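Local coordinates for glucose-1-phosphate thymidylyltransferase (Bacillus anthracis, PDB 4ECM), which catalyses the transfer of a thymidylyl group from dTTP to glucose 1-phosphate, giving dTDP-glucose and pyrophosphate, probably for dTDP-L-rhamnose synthesis, at residues I29-T34 and P56-A61; Y63-C68 and V127-D132; S36-I41 and H48-G53. One frame throughout, in Å; residues are numbered along the deposited sequence.

Contact 1 (I29-T34 and P56-A61). With DAU (2'deoxy-thymidine-5'-diphospho-alpha-D-glucose), chain B; POP (pyrophosphate 2-), chain C.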
loop_
_atom_site.group_PDB
_atom_site.type_symbol
_atom_site.label_atom_id
_atom_site.label_comp_id
_atom_site.label_asym_id
_atom_site.label_seq_id
_atom_site.Cartn_x
_atom_site.Cartn_y
_atom_site.Cartn_z
ATOM N N ILE A 29 2.435 1.795 -22.618
ATOM C CA ILE A 29 1.783 2.924 -21.951
ATOM C C ILE A 29 2.797 3.470 -20.956
ATOM O O ILE A 29 3.256 2.745 -20.070
ATOM C CB ILE A 29 0.491 2.550 -21.191
ATOM C CG1 ILE A 29 -0.519 1.876 -22.111
ATOM C CG2 ILE A 29 -0.149 3.822 -20.573
ATOM C CD1 ILE A 29 -1.782 1.400 -21.399
ATOM N N LEU A 30 3.163 4.733 -21.123
ATOM C CA LEU A 30 4.129 5.385 -20.254
ATOM C C LEU A 30 3.339 6.099 -19.180
ATOM O O LEU A 30 2.651 7.091 -19.450
ATOM C CB LEU A 30 5.027 6.340 -21.059
ATOM C CG LEU A 30 5.841 5.648 -22.160
ATOM C CD1 LEU A 30 6.802 6.633 -22.820
ATOM C CD2 LEU A 30 6.624 4.417 -21.613
ATOM N N ALA A 31 3.424 5.582 -17.958
ATOM C CA ALA A 31 2.634 6.108 -16.860
ATOM C C ALA A 31 3.479 6.551 -15.683
ATOM O O ALA A 31 3.028 6.512 -14.546
ATOM C CB ALA A 31 1.593 5.062 -16.422
ATOM N N GLY A 32 4.696 7.012 -15.964
ATOM C CA GLY A 32 5.611 7.481 -14.926
ATOM C C GLY A 32 5.439 8.956 -14.618
ATOM O O GLY A 32 4.337 9.497 -14.690
ATOM N N GLY A 33 6.535 9.611 -14.258
ATOM C CA GLY A 33 6.489 11.034 -13.906
ATOM C C GLY A 33 6.167 11.283 -12.441
ATOM O O GLY A 33 5.699 10.402 -11.740
ATOM N N THR A 34 6.406 12.509 -11.993
ATOM C CA THR A 34 6.201 12.885 -10.590
ATOM C C THR A 34 4.770 13.329 -10.269
ATOM O O THR A 34 4.320 13.183 -9.144
ATOM C CB THR A 34 7.149 14.040 -10.203
ATOM O OG1 THR A 34 6.765 15.224 -10.909
ATOM C CG2 THR A 34 8.627 13.695 -10.544
ATOM N N PRO A 56 -10.472 5.235 -14.315
ATOM C CA PRO A 56 -9.156 5.786 -14.036
ATOM C C PRO A 56 -8.523 6.165 -15.360
ATOM O O PRO A 56 -8.726 5.471 -16.347
ATOM C CB PRO A 56 -8.394 4.620 -13.428
ATOM C CG PRO A 56 -9.380 3.651 -13.043
ATOM C CD PRO A 56 -10.612 3.858 -13.840
ATOM N N MET A 57 -7.763 7.245 -15.376
ATOM C CA MET A 57 -7.151 7.762 -16.592
ATOM C C MET A 57 -6.486 6.689 -17.461
ATOM O O MET A 57 -6.658 6.687 -18.669
ATOM C CB MET A 57 -6.122 8.829 -16.212
ATOM C CG MET A 57 -5.410 9.521 -17.373
ATOM S SD MET A 57 -4.138 10.696 -16.814
ATOM C CE MET A 57 -5.051 11.783 -15.674
ATOM N N ILE A 58 -5.753 5.773 -16.840
ATOM C CA ILE A 58 -4.989 4.772 -17.594
ATOM C C ILE A 58 -5.849 3.775 -18.369
ATOM O O ILE A 58 -5.381 3.198 -19.358
ATOM C CB ILE A 58 -3.939 4.064 -16.687
ATOM C CG1 ILE A 58 -2.855 3.382 -17.532
ATOM C CG2 ILE A 58 -4.597 3.121 -15.697
ATOM C CD1 ILE A 58 -1.698 2.902 -16.705
ATOM N N TYR A 59 -7.101 3.575 -17.944
ATOM C CA TYR A 59 -7.992 2.650 -18.652
ATOM C C TYR A 59 -8.208 3.082 -20.092
ATOM O O TYR A 59 -8.404 2.245 -20.956
ATOM C CB TYR A 59 -9.364 2.541 -17.983
ATOM C CG TYR A 59 -9.496 1.537 -16.857
ATOM C CD1 TYR A 59 -8.420 1.205 -16.047
ATOM C CD2 TYR A 59 -10.742 0.984 -16.545
ATOM C CE1 TYR A 59 -8.564 0.305 -14.991
ATOM C CE2 TYR A 59 -10.894 0.091 -15.489
ATOM C CZ TYR A 59 -9.799 -0.238 -14.717
ATOM O OH TYR A 59 -9.939 -1.125 -13.685
ATOM N N HIS A 60 -8.196 4.383 -20.338
ATOM C CA HIS A 60 -8.430 4.901 -21.686
ATOM C C HIS A 60 -7.358 4.407 -22.658
ATOM O O HIS A 60 -7.684 3.968 -23.750
ATOM C CB HIS A 60 -8.524 6.434 -21.693
ATOM C CG HIS A 60 -9.697 6.962 -20.930
ATOM N ND1 HIS A 60 -10.878 7.326 -21.538
ATOM C CD2 HIS A 60 -9.892 7.131 -19.598
ATOM C CE1 HIS A 60 -11.741 7.727 -20.618
ATOM N NE2 HIS A 60 -11.173 7.607 -19.429
ATOM N N ALA A 61 -6.101 4.442 -22.230
ATOM C CA ALA A 61 -4.989 4.010 -23.064
ATOM C C ALA A 61 -5.063 2.508 -23.330
ATOM O O ALA A 61 -4.821 2.040 -24.462
ATOM C CB ALA A 61 -3.674 4.388 -22.413
HETATM O O6 DAU B . 0.971 15.656 -24.280
HETATM C C6 DAU B . 1.686 15.768 -25.512
HETATM C C5 DAU B . 3.103 16.250 -25.239
HETATM O O5 DAU B . 3.692 15.339 -24.315
HETATM C C4 DAU B . 3.932 16.334 -26.525
HETATM O O4 DAU B . 3.394 17.307 -27.412
HETATM C C3 DAU B . 5.392 16.685 -26.249
HETATM O O3 DAU B . 6.127 16.621 -27.490
HETATM C C2 DAU B . 5.942 15.683 -25.228
HETATM O O2 DAU B . 7.287 16.024 -24.843
HETATM C C1 DAU B . 5.059 15.619 -23.988
HETATM O O1 DAU B . 5.147 16.857 -23.293
HETATM P P2 DAU B . 4.801 16.947 -21.718
HETATM O O3P DAU B . 3.308 16.909 -21.495
HETATM O O4P DAU B . 5.635 18.066 -21.160
HETATM O OPP DAU B . 5.365 15.535 -21.167
HETATM P P DAU B . 5.243 15.108 -19.622
HETATM O O1P DAU B . 3.978 15.697 -19.044
HETATM O O2P DAU B . 6.557 15.354 -18.973
HETATM O "O5'" DAU B . 5.005 13.516 -19.721
HETATM C "C5'" DAU B . 3.773 13.031 -20.212
HETATM C "C4'" DAU B . 3.499 11.564 -19.878
HETATM O "O4'" DAU B . 4.631 10.710 -20.032
HETATM C "C3'" DAU B . 2.955 11.365 -18.480
HETATM O "O3'" DAU B . 1.735 10.638 -18.647
HETATM C "C2'" DAU B . 3.982 10.533 -17.749
HETATM C "C1'" DAU B . 4.852 9.957 -18.856
HETATM N N11 DAU B . 6.307 10.064 -18.657
HETATM C C61 DAU B . 6.865 11.356 -18.479
HETATM C C51 DAU B . 8.135 11.510 -17.960
HETATM C C5A DAU B . 8.758 12.888 -17.879
HETATM C C21 DAU B . 6.986 8.965 -18.097
HETATM O O21 DAU B . 6.422 7.752 -18.197
HETATM N N31 DAU B . 8.236 9.079 -17.585
HETATM C C41 DAU B . 8.838 10.293 -17.485
HETATM O O41 DAU B . 10.077 10.392 -16.953
HETATM P P1 POP C . 4.592 16.475 -13.687
HETATM O O1 POP C . 5.799 16.711 -12.817
HETATM O O2 POP C . 3.367 17.132 -13.109
HETATM O O3 POP C . 4.880 17.068 -15.039
HETATM O O POP C . 4.346 14.877 -13.796
HETATM P P2 POP C . 4.142 14.116 -15.214
HETATM O O4 POP C . 3.112 14.870 -16.023
HETATM O O5 POP C . 3.634 12.719 -14.961
HETATM O O6 POP C . 5.442 14.071 -16.008
#

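Contact 2 (Y63-C68 and V127-D132). With DAU (2'deoxy-thymidine-5'-diphospho-alpha-D-glucose), chain B.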
loop_
_atom_site.group_PDB
_atom_site.type_symbol
_atom_site.label_atom_id
_atom_site.label_comp_id
_atom_site.label_asym_id
_atom_site.label_seq_id
_atom_site.Cartn_x
_atom_site.Cartn_y
_atom_site.Cartn_z
ATOM N N TYR A 63 -7.820 0.645 -23.355
ATOM C CA TYR A 63 -8.922 0.397 -24.268
ATOM C C TYR A 63 -8.537 0.784 -25.709
ATOM O O TYR A 63 -8.907 0.082 -26.643
ATOM C CB TYR A 63 -10.170 1.158 -23.818
ATOM C CG TYR A 63 -11.463 0.727 -24.518
ATOM C CD1 TYR A 63 -12.188 -0.372 -24.053
ATOM C CD2 TYR A 63 -11.965 1.424 -25.613
ATOM C CE1 TYR A 63 -13.363 -0.772 -24.667
ATOM C CE2 TYR A 63 -13.141 1.030 -26.244
ATOM C CZ TYR A 63 -13.835 -0.067 -25.763
ATOM O OH TYR A 63 -15.004 -0.476 -26.357
ATOM N N LYS A 64 -7.804 1.895 -25.887
ATOM C CA LYS A 64 -7.370 2.298 -27.224
ATOM C C LYS A 64 -6.562 1.193 -27.897
ATOM O O LYS A 64 -6.763 0.892 -29.071
ATOM C CB LYS A 64 -6.506 3.562 -27.189
ATOM C CG LYS A 64 -7.224 4.841 -26.892
ATOM C CD LYS A 64 -8.227 5.226 -27.990
ATOM C CE LYS A 64 -8.936 6.509 -27.598
ATOM N NZ LYS A 64 -10.092 6.806 -28.440
ATOM N N LEU A 65 -5.628 0.615 -27.152
ATOM C CA LEU A 65 -4.780 -0.451 -27.678
ATOM C C LEU A 65 -5.596 -1.729 -27.905
ATOM O O LEU A 65 -5.515 -2.361 -28.963
ATOM C CB LEU A 65 -3.592 -0.695 -26.746
ATOM C CG LEU A 65 -2.580 0.455 -26.658
ATOM C CD1 LEU A 65 -1.652 0.305 -25.453
ATOM C CD2 LEU A 65 -1.780 0.594 -27.976
ATOM N N LYS A 66 -6.415 -2.091 -26.936
ATOM C CA LYS A 66 -7.216 -3.291 -27.075
ATOM C C LYS A 66 -8.102 -3.234 -28.325
ATOM O O LYS A 66 -8.201 -4.216 -29.058
ATOM C CB LYS A 66 -8.114 -3.511 -25.875
ATOM C CG LYS A 66 -8.899 -4.820 -25.991
ATOM C CD LYS A 66 -9.969 -4.912 -24.961
ATOM C CE LYS A 66 -10.716 -6.241 -25.065
ATOM N NZ LYS A 66 -11.821 -6.305 -24.072
ATOM N N GLN A 67 -8.744 -2.087 -28.547
ATOM C CA GLN A 67 -9.601 -1.895 -29.713
ATOM C C GLN A 67 -8.878 -2.127 -31.024
ATOM O O GLN A 67 -9.517 -2.450 -32.021
ATOM C CB GLN A 67 -10.242 -0.510 -29.718
ATOM C CG GLN A 67 -11.352 -0.335 -28.684
ATOM C CD GLN A 67 -12.521 -1.315 -28.880
ATOM O OE1 GLN A 67 -12.504 -2.453 -28.370
ATOM N NE2 GLN A 67 -13.558 -0.852 -29.580
ATOM N N CYS A 68 -7.565 -1.956 -31.021
ATOM C CA CYS A 68 -6.773 -2.199 -32.202
ATOM C C CYS A 68 -6.176 -3.634 -32.210
ATOM O O CYS A 68 -5.312 -3.954 -33.017
ATOM C CB CYS A 68 -5.652 -1.178 -32.268
ATOM S SG CYS A 68 -5.071 -1.035 -33.905
ATOM N N VAL A 127 3.182 0.770 -30.588
ATOM C CA VAL A 127 2.396 1.974 -30.417
ATOM C C VAL A 127 2.646 2.425 -28.979
ATOM O O VAL A 127 2.458 1.654 -28.026
ATOM C CB VAL A 127 0.889 1.784 -30.659
ATOM C CG1 VAL A 127 0.141 3.091 -30.320
ATOM C CG2 VAL A 127 0.625 1.371 -32.119
ATOM N N VAL A 128 3.116 3.656 -28.831
ATOM C CA VAL A 128 3.401 4.219 -27.530
ATOM C C VAL A 128 2.349 5.274 -27.212
ATOM O O VAL A 128 2.129 6.175 -28.007
ATOM C CB VAL A 128 4.771 4.901 -27.521
ATOM C CG1 VAL A 128 5.023 5.553 -26.166
ATOM C CG2 VAL A 128 5.888 3.898 -27.897
ATOM N N ILE A 129 1.680 5.150 -26.066
ATOM C CA ILE A 129 0.714 6.143 -25.636
ATOM C C ILE A 129 1.111 6.757 -24.296
ATOM O O ILE A 129 1.249 6.046 -23.283
ATOM C CB ILE A 129 -0.707 5.550 -25.486
ATOM C CG1 ILE A 129 -1.153 4.891 -26.799
ATOM C CG2 ILE A 129 -1.707 6.647 -25.073
ATOM C CD1 ILE A 129 -2.619 4.462 -26.820
ATOM N N LEU A 130 1.298 8.076 -24.269
ATOM C CA LEU A 130 1.571 8.743 -23.004
ATOM C C LEU A 130 0.251 8.614 -22.215
ATOM O O LEU A 130 -0.834 8.916 -22.721
ATOM C CB LEU A 130 1.990 10.200 -23.201
ATOM C CG LEU A 130 3.190 10.413 -24.130
ATOM C CD1 LEU A 130 3.591 11.879 -24.208
ATOM C CD2 LEU A 130 4.369 9.549 -23.665
ATOM N N GLY A 131 0.352 8.119 -20.992
ATOM C CA GLY A 131 -0.811 7.857 -20.155
ATOM C C GLY A 131 -1.783 8.982 -19.940
ATOM O O GLY A 131 -2.968 8.734 -19.711
ATOM N N ASP A 132 -1.308 10.222 -20.003
ATOM C CA ASP A 132 -2.190 11.373 -19.762
ATOM C C ASP A 132 -2.793 11.968 -21.036
ATOM O O ASP A 132 -3.356 13.047 -20.978
ATOM C CB ASP A 132 -1.472 12.456 -18.921
ATOM C CG ASP A 132 -0.348 13.181 -19.685
ATOM O OD1 ASP A 132 -0.085 12.834 -20.848
ATOM O OD2 ASP A 132 0.269 14.106 -19.102
HETATM O O6 DAU B . 0.971 15.656 -24.280
HETATM C C6 DAU B . 1.686 15.768 -25.512
HETATM C C5 DAU B . 3.103 16.250 -25.239
HETATM O O5 DAU B . 3.692 15.339 -24.315
HETATM C C4 DAU B . 3.932 16.334 -26.525
HETATM O O4 DAU B . 3.394 17.307 -27.412
HETATM C C3 DAU B . 5.392 16.685 -26.249
HETATM O O3 DAU B . 6.127 16.621 -27.490
HETATM C C2 DAU B . 5.942 15.683 -25.228
HETATM O O2 DAU B . 7.287 16.024 -24.843
HETATM C C1 DAU B . 5.059 15.619 -23.988
HETATM O O1 DAU B . 5.147 16.857 -23.293
HETATM P P2 DAU B . 4.801 16.947 -21.718
HETATM O O3P DAU B . 3.308 16.909 -21.495
HETATM O O4P DAU B . 5.635 18.066 -21.160
HETATM O OPP DAU B . 5.365 15.535 -21.167
HETATM P P DAU B . 5.243 15.108 -19.622
HETATM O O1P DAU B . 3.978 15.697 -19.044
HETATM O O2P DAU B . 6.557 15.354 -18.973
HETATM O "O5'" DAU B . 5.005 13.516 -19.721
HETATM C "C5'" DAU B . 3.773 13.031 -20.212
HETATM C "C4'" DAU B . 3.499 11.564 -19.878
HETATM O "O4'" DAU B . 4.631 10.710 -20.032
HETATM C "C3'" DAU B . 2.955 11.365 -18.480
HETATM O "O3'" DAU B . 1.735 10.638 -18.647
HETATM C "C2'" DAU B . 3.982 10.533 -17.749
HETATM C "C1'" DAU B . 4.852 9.957 -18.856
HETATM N N11 DAU B . 6.307 10.064 -18.657
HETATM C C61 DAU B . 6.865 11.356 -18.479
HETATM C C51 DAU B . 8.135 11.510 -17.960
HETATM C C5A DAU B . 8.758 12.888 -17.879
HETATM C C21 DAU B . 6.986 8.965 -18.097
HETATM O O21 DAU B . 6.422 7.752 -18.197
HETATM N N31 DAU B . 8.236 9.079 -17.585
HETATM C C41 DAU B . 8.838 10.293 -17.485
HETATM O O41 DAU B . 10.077 10.392 -16.953
#

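Contact 3 (S36-I41 and H48-G53). With POP (pyrophosphate 2-), chain C; DAU (2'deoxy-thymidine-5'-diphospho-alpha-D-glucose), chain B.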
loop_
_atom_site.group_PDB
_atom_site.type_symbol
_atom_site.label_atom_id
_atom_site.label_comp_id
_atom_site.label_asym_id
_atom_site.label_seq_id
_atom_site.Cartn_x
_atom_site.Cartn_y
_atom_site.Cartn_z
ATOM N N SER A 36 3.899 16.347 -10.166
ATOM C CA SER A 36 4.078 17.577 -9.389
ATOM C C SER A 36 3.102 18.679 -9.768
ATOM O O SER A 36 2.608 19.375 -8.893
ATOM C CB SER A 36 5.530 18.097 -9.481
ATOM O OG SER A 36 5.871 18.461 -10.812
ATOM N N ARG A 37 2.815 18.842 -11.057
ATOM C CA ARG A 37 1.859 19.872 -11.488
ATOM C C ARG A 37 0.475 19.730 -10.856
ATOM O O ARG A 37 -0.211 20.719 -10.658
ATOM C CB ARG A 37 1.706 19.885 -13.011
ATOM C CG ARG A 37 2.744 20.726 -13.742
ATOM C CD ARG A 37 2.617 20.586 -15.245
ATOM N NE ARG A 37 3.051 19.261 -15.675
ATOM C CZ ARG A 37 2.921 18.770 -16.907
ATOM N NH1 ARG A 37 2.333 19.487 -17.867
ATOM N NH2 ARG A 37 3.363 17.539 -17.175
ATOM N N LEU A 38 0.064 18.500 -10.562
ATOM C CA LEU A 38 -1.240 18.247 -9.964
ATOM C C LEU A 38 -1.210 18.137 -8.428
ATOM O O LEU A 38 -2.238 17.904 -7.809
ATOM C CB LEU A 38 -1.835 16.971 -10.554
ATOM C CG LEU A 38 -2.124 17.000 -12.054
ATOM C CD1 LEU A 38 -2.594 15.631 -12.548
ATOM C CD2 LEU A 38 -3.151 18.073 -12.364
ATOM N N TYR A 39 -0.051 18.327 -7.815
ATOM C CA TYR A 39 0.060 18.194 -6.360
ATOM C C TYR A 39 -0.912 19.184 -5.684
ATOM O O TYR A 39 -1.031 20.318 -6.124
ATOM C CB TYR A 39 1.513 18.407 -5.916
ATOM C CG TYR A 39 1.804 17.959 -4.497
ATOM C CD1 TYR A 39 2.232 16.649 -4.223
ATOM C CD2 TYR A 39 1.646 18.840 -3.423
ATOM C CE1 TYR A 39 2.493 16.238 -2.915
ATOM C CE2 TYR A 39 1.908 18.445 -2.119
ATOM C CZ TYR A 39 2.330 17.152 -1.862
ATOM O OH TYR A 39 2.580 16.792 -0.549
ATOM N N PRO A 40 -1.602 18.766 -4.609
ATOM C CA PRO A 40 -1.589 17.515 -3.854
ATOM C C PRO A 40 -2.537 16.375 -4.255
ATOM O O PRO A 40 -2.534 15.350 -3.581
ATOM C CB PRO A 40 -1.980 17.992 -2.451
ATOM C CG PRO A 40 -2.942 19.066 -2.704
ATOM C CD PRO A 40 -2.503 19.749 -3.976
ATOM N N ILE A 41 -3.334 16.495 -5.312
ATOM C CA ILE A 41 -4.236 15.380 -5.640
ATOM C C ILE A 41 -3.451 14.148 -6.074
ATOM O O ILE A 41 -4.034 13.061 -6.189
ATOM C CB ILE A 41 -5.339 15.728 -6.686
ATOM C CG1 ILE A 41 -4.737 16.124 -8.041
ATOM C CG2 ILE A 41 -6.241 16.835 -6.162
ATOM C CD1 ILE A 41 -5.789 16.374 -9.156
ATOM N N HIS A 48 -2.123 8.858 -13.369
ATOM C CA HIS A 48 -2.793 7.977 -14.294
ATOM C C HIS A 48 -3.829 7.076 -13.662
ATOM O O HIS A 48 -4.444 6.289 -14.360
ATOM C CB HIS A 48 -1.755 7.181 -15.084
ATOM C CG HIS A 48 -0.666 8.046 -15.626
ATOM N ND1 HIS A 48 0.545 8.201 -14.986
ATOM C CD2 HIS A 48 -0.642 8.884 -16.690
ATOM C CE1 HIS A 48 1.279 9.071 -15.659
ATOM N NE2 HIS A 48 0.585 9.492 -16.701
ATOM N N LEU A 49 -4.013 7.183 -12.353
ATOM C CA LEU A 49 -5.050 6.440 -11.681
ATOM C C LEU A 49 -6.157 7.397 -11.212
ATOM O O LEU A 49 -7.115 6.969 -10.560
ATOM C CB LEU A 49 -4.498 5.638 -10.510
ATOM C CG LEU A 49 -3.432 4.610 -10.887
ATOM C CD1 LEU A 49 -2.961 3.845 -9.625
ATOM C CD2 LEU A 49 -3.948 3.633 -11.976
ATOM N N LEU A 50 -6.030 8.682 -11.552
ATOM C CA LEU A 50 -7.068 9.662 -11.232
ATOM C C LEU A 50 -8.233 9.504 -12.217
ATOM O O LEU A 50 -8.054 9.070 -13.357
ATOM C CB LEU A 50 -6.519 11.087 -11.316
ATOM C CG LEU A 50 -5.403 11.461 -10.332
ATOM C CD1 LEU A 50 -4.985 12.929 -10.548
ATOM C CD2 LEU A 50 -5.837 11.236 -8.885
ATOM N N PRO A 51 -9.435 9.862 -11.792
ATOM C CA PRO A 51 -10.568 9.717 -12.686
ATOM C C PRO A 51 -10.536 10.612 -13.923
ATOM O O PRO A 51 -10.129 11.783 -13.842
ATOM C CB PRO A 51 -11.760 10.160 -11.818
ATOM C CG PRO A 51 -11.303 10.047 -10.449
ATOM C CD PRO A 51 -9.842 10.277 -10.445
ATOM N N VAL A 52 -10.948 10.026 -15.048
ATOM C CA VAL A 52 -11.198 10.731 -16.299
ATOM C C VAL A 52 -12.529 10.126 -16.772
ATOM O O VAL A 52 -12.571 9.046 -17.395
ATOM C CB VAL A 52 -10.097 10.561 -17.327
ATOM C CG1 VAL A 52 -10.553 11.136 -18.676
ATOM C CG2 VAL A 52 -8.782 11.255 -16.828
ATOM N N GLY A 53 -13.624 10.801 -16.453
ATOM C CA GLY A 53 -14.933 10.235 -16.742
ATOM C C GLY A 53 -15.183 9.223 -15.638
ATOM O O GLY A 53 -14.864 9.472 -14.468
HETATM P P1 POP C . 4.592 16.475 -13.687
HETATM O O1 POP C . 5.799 16.711 -12.817
HETATM O O2 POP C . 3.367 17.132 -13.109
HETATM O O3 POP C . 4.880 17.068 -15.039
HETATM O O POP C . 4.346 14.877 -13.796
HETATM P P2 POP C . 4.142 14.116 -15.214
HETATM O O4 POP C . 3.112 14.870 -16.023
HETATM O O5 POP C . 3.634 12.719 -14.961
HETATM O O6 POP C . 5.442 14.071 -16.008
HETATM O O6 DAU B . 0.971 15.656 -24.280
HETATM C C6 DAU B . 1.686 15.768 -25.512
HETATM C C5 DAU B . 3.103 16.250 -25.239
HETATM O O5 DAU B . 3.692 15.339 -24.315
HETATM C C4 DAU B . 3.932 16.334 -26.525
HETATM O O4 DAU B . 3.394 17.307 -27.412
HETATM C C3 DAU B . 5.392 16.685 -26.249
HETATM O O3 DAU B . 6.127 16.621 -27.490
HETATM C C2 DAU B . 5.942 15.683 -25.228
HETATM O O2 DAU B . 7.287 16.024 -24.843
HETATM C C1 DAU B . 5.059 15.619 -23.988
HETATM O O1 DAU B . 5.147 16.857 -23.293
HETATM P P2 DAU B . 4.801 16.947 -21.718
HETATM O O3P DAU B . 3.308 16.909 -21.495
HETATM O O4P DAU B . 5.635 18.066 -21.160
HETATM O OPP DAU B . 5.365 15.535 -21.167
HETATM P P DAU B . 5.243 15.108 -19.622
HETATM O O1P DAU B . 3.978 15.697 -19.044
HETATM O O2P DAU B . 6.557 15.354 -18.973
HETATM O "O5'" DAU B . 5.005 13.516 -19.721
HETATM C "C5'" DAU B . 3.773 13.031 -20.212
HETATM C "C4'" DAU B . 3.499 11.564 -19.878
HETATM O "O4'" DAU B . 4.631 10.710 -20.032
HETATM C "C3'" DAU B . 2.955 11.365 -18.480
HETATM O "O3'" DAU B . 1.735 10.638 -18.647
HETATM C "C2'" DAU B . 3.982 10.533 -17.749
HETATM C "C1'" DAU B . 4.852 9.957 -18.856
HETATM N N11 DAU B . 6.307 10.064 -18.657
HETATM C C61 DAU B . 6.865 11.356 -18.479
HETATM C C51 DAU B . 8.135 11.510 -17.960
HETATM C C5A DAU B . 8.758 12.888 -17.879
HETATM C C21 DAU B . 6.986 8.965 -18.097
HETATM O O21 DAU B . 6.422 7.752 -18.197
HETATM N N31 DAU B . 8.236 9.079 -17.585
HETATM C C41 DAU B . 8.838 10.293 -17.485
HETATM O O41 DAU B . 10.077 10.392 -16.953
#

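Contact 1 (I29-T34 and P56-A61)
Ile29, Ala31, Ile58 and Ala61 carry this contact. It joins the end of strand 25-30 and the loop after it to the first turns of helix 57-67.

Between the two segments the interaction is purely apolar. Ile29 uses two branches. Its CD1 lies 3.7 Å from Ala61 CB, and its CG2 is 4.1 Å from Ile58 CG1. CG2 is anti to the backbone N (chi1 -56° for CG1), and CG1 takes the position beside that N, which lets CD1 and CG2 both rest on the Ala61 methyl from one side; CG2 is 4.0 Å from Ala61 CB. The Ile29 and Ile58 chains meet at a slant. Ile58 runs out extended, with CG1 anti to its backbone N (chi1 -161°). This brings CD1 to 3.9 Å from Ala31 CB. Leu30 points to the other side of the strand, where it packs on Val128 and Leu130.

The polar interactions belong to the loop and the ligands. Gly32 N donates a bent hydrogen bond of 2.9 Å to DAU O21 of the thymine (N-H...O angle 144°). Leu30 CB touches the same oxygen at 3.5 Å. Gly33 CA approaches POP O5 to 3.5 Å, a closeness helped by the lack of a side chain. Thr34 OG1 accepts a hydrogen bond from Ser36 N, within the same loop. Ala31 O is bonded to Thr77 OG1.

The chemistry implies a division of labour. A buried apolar seam seats the strand end on the helix, while the backbone of the glycine-rich loop beyond it meets the nucleotide and the pyrophosphate.

Contact 2 (Y63-C68 and V127-D132)
Lys64 and Leu65 of helix 57-67 meet Val127 and Ile129 of strand 125-130. The helix and strand segments run nearly antiparallel, at 159°, with their axes 10.4 Å apart.

Lys64 contributes only the root of its side chain: CB sits 4.0 Å from Ile129 CD1. The chain then bends at its second torsion (chi2 -65°) and leads away from the strand. Its NZ is hydrogen-bonded to the carbonyl oxygens of Phe135 and Asp137, and it also makes a cation-pi contact with the Phe135 ring. Leu65 follows and is shared by two strand residues. It meets Ile129 tip to tip, with CG 4.0 Å from Ile129 CD1. It passes Val127 in the opposite direction, with CD2 3.9 Å from Val127 CG1. The Ile129 CD1 methyl therefore touches both Lys64 CB and Leu65 CG. Beyond them, Cys68 packs on Val143 of helix 140-147, and Val127 reaches that same residue. Strand 25-30 lies beside the contact, where Ile29 touches Leu65.

The opposite side of the strand and its end serve the ligand. Leu130 CD1 lies 3.5 Å from DAU O5 of the glucose ring. Asp132 N gives a weak hydrogen bond of 3.4 Å to DAU O3'. The Asp132 carboxylate forms a salt bridge with Lys47, which binds the pyrophosphate.

A helix packed along parallel strands and running antiparallel to them is typical of the alpha/beta, Rossmann-like fold of nucleotidyltransferases. Helix 57-67 is the helix of a beta-alpha-beta crossover between the parallel strands 25-30 and 72-77, and it also covers strand 125-130.

Contact 3 (S36-I41 and H48-G53)
Leu50 packs against Ile41 and Leu38, and these three buried side chains form the close part of the contact. Leu50 CD1 is 3.8 Å from Ile41 CD1, and the two chains cross at about a right angle. Ile41 CG1 sits between its own backbone N and carbonyl carbon (chi1 62°), which turns CD1 onto Leu50. The other Leu50 methyl, CD2, rests 3.7 Å from Ile41 O. Leu38 is looser: its CD1 passes Leu50 CD1 at 4.1 Å, and the two chains run in opposite directions. No hydrogen bond links the segments.

Towards the ligands and solvent the segments part. Ser36 and Tyr39 are exposed, and Tyr39 is followed by a cis peptide bond to Pro40. Ser36 OG donates to POP O1 at 2.7 Å. Arg37 grips the same phosphate through its backbone N, which gives POP O2 a hydrogen bond of 2.7 Å. Its guanidinium presents an edge to both ligands. NH2 donates to POP O3 and to DAU O1P, each at 2.7 Å, and NE also donates to POP O3. This probably offsets the negative charge where the two ligands meet. From the other segment, His48 NE2 makes a short hydrogen bond of 2.5 Å with DAU O3', which lies at the ring edge.

Around this, helix 247-256 covers Leu38 and Ile41 through His247 and Leu250. His48 and Leu50 are backbone-bonded to Ile58 and Met57 of helix 57-67. Strand 51-52 pairs with strand 55-56, and Pro51 meets Pro51 of the second subunit.

Overall arrangement
Helix 57-67 joins contacts 1 and 2, whose centres lie about 10 Å apart. Its start packs under strand 25-30 and its later turns under the neighbouring strand 125-130. Contact 3 is nested in the chain between the two segments of contact 1, also about 10 Å from it centre to centre. Their segments meet where Ala31 O lies 3.0 Å from His48 ND1. Contacts 2 and 3 have centres about 19 Å apart, yet Gly131 C comes within 3.4 Å of His48 CD2. All three reach the sugar nucleotide. Contacts 1 and 3 also hold the pyrophosphate, so the chain from Ile29 to Ile41, which runs through both, reaches the two bound products.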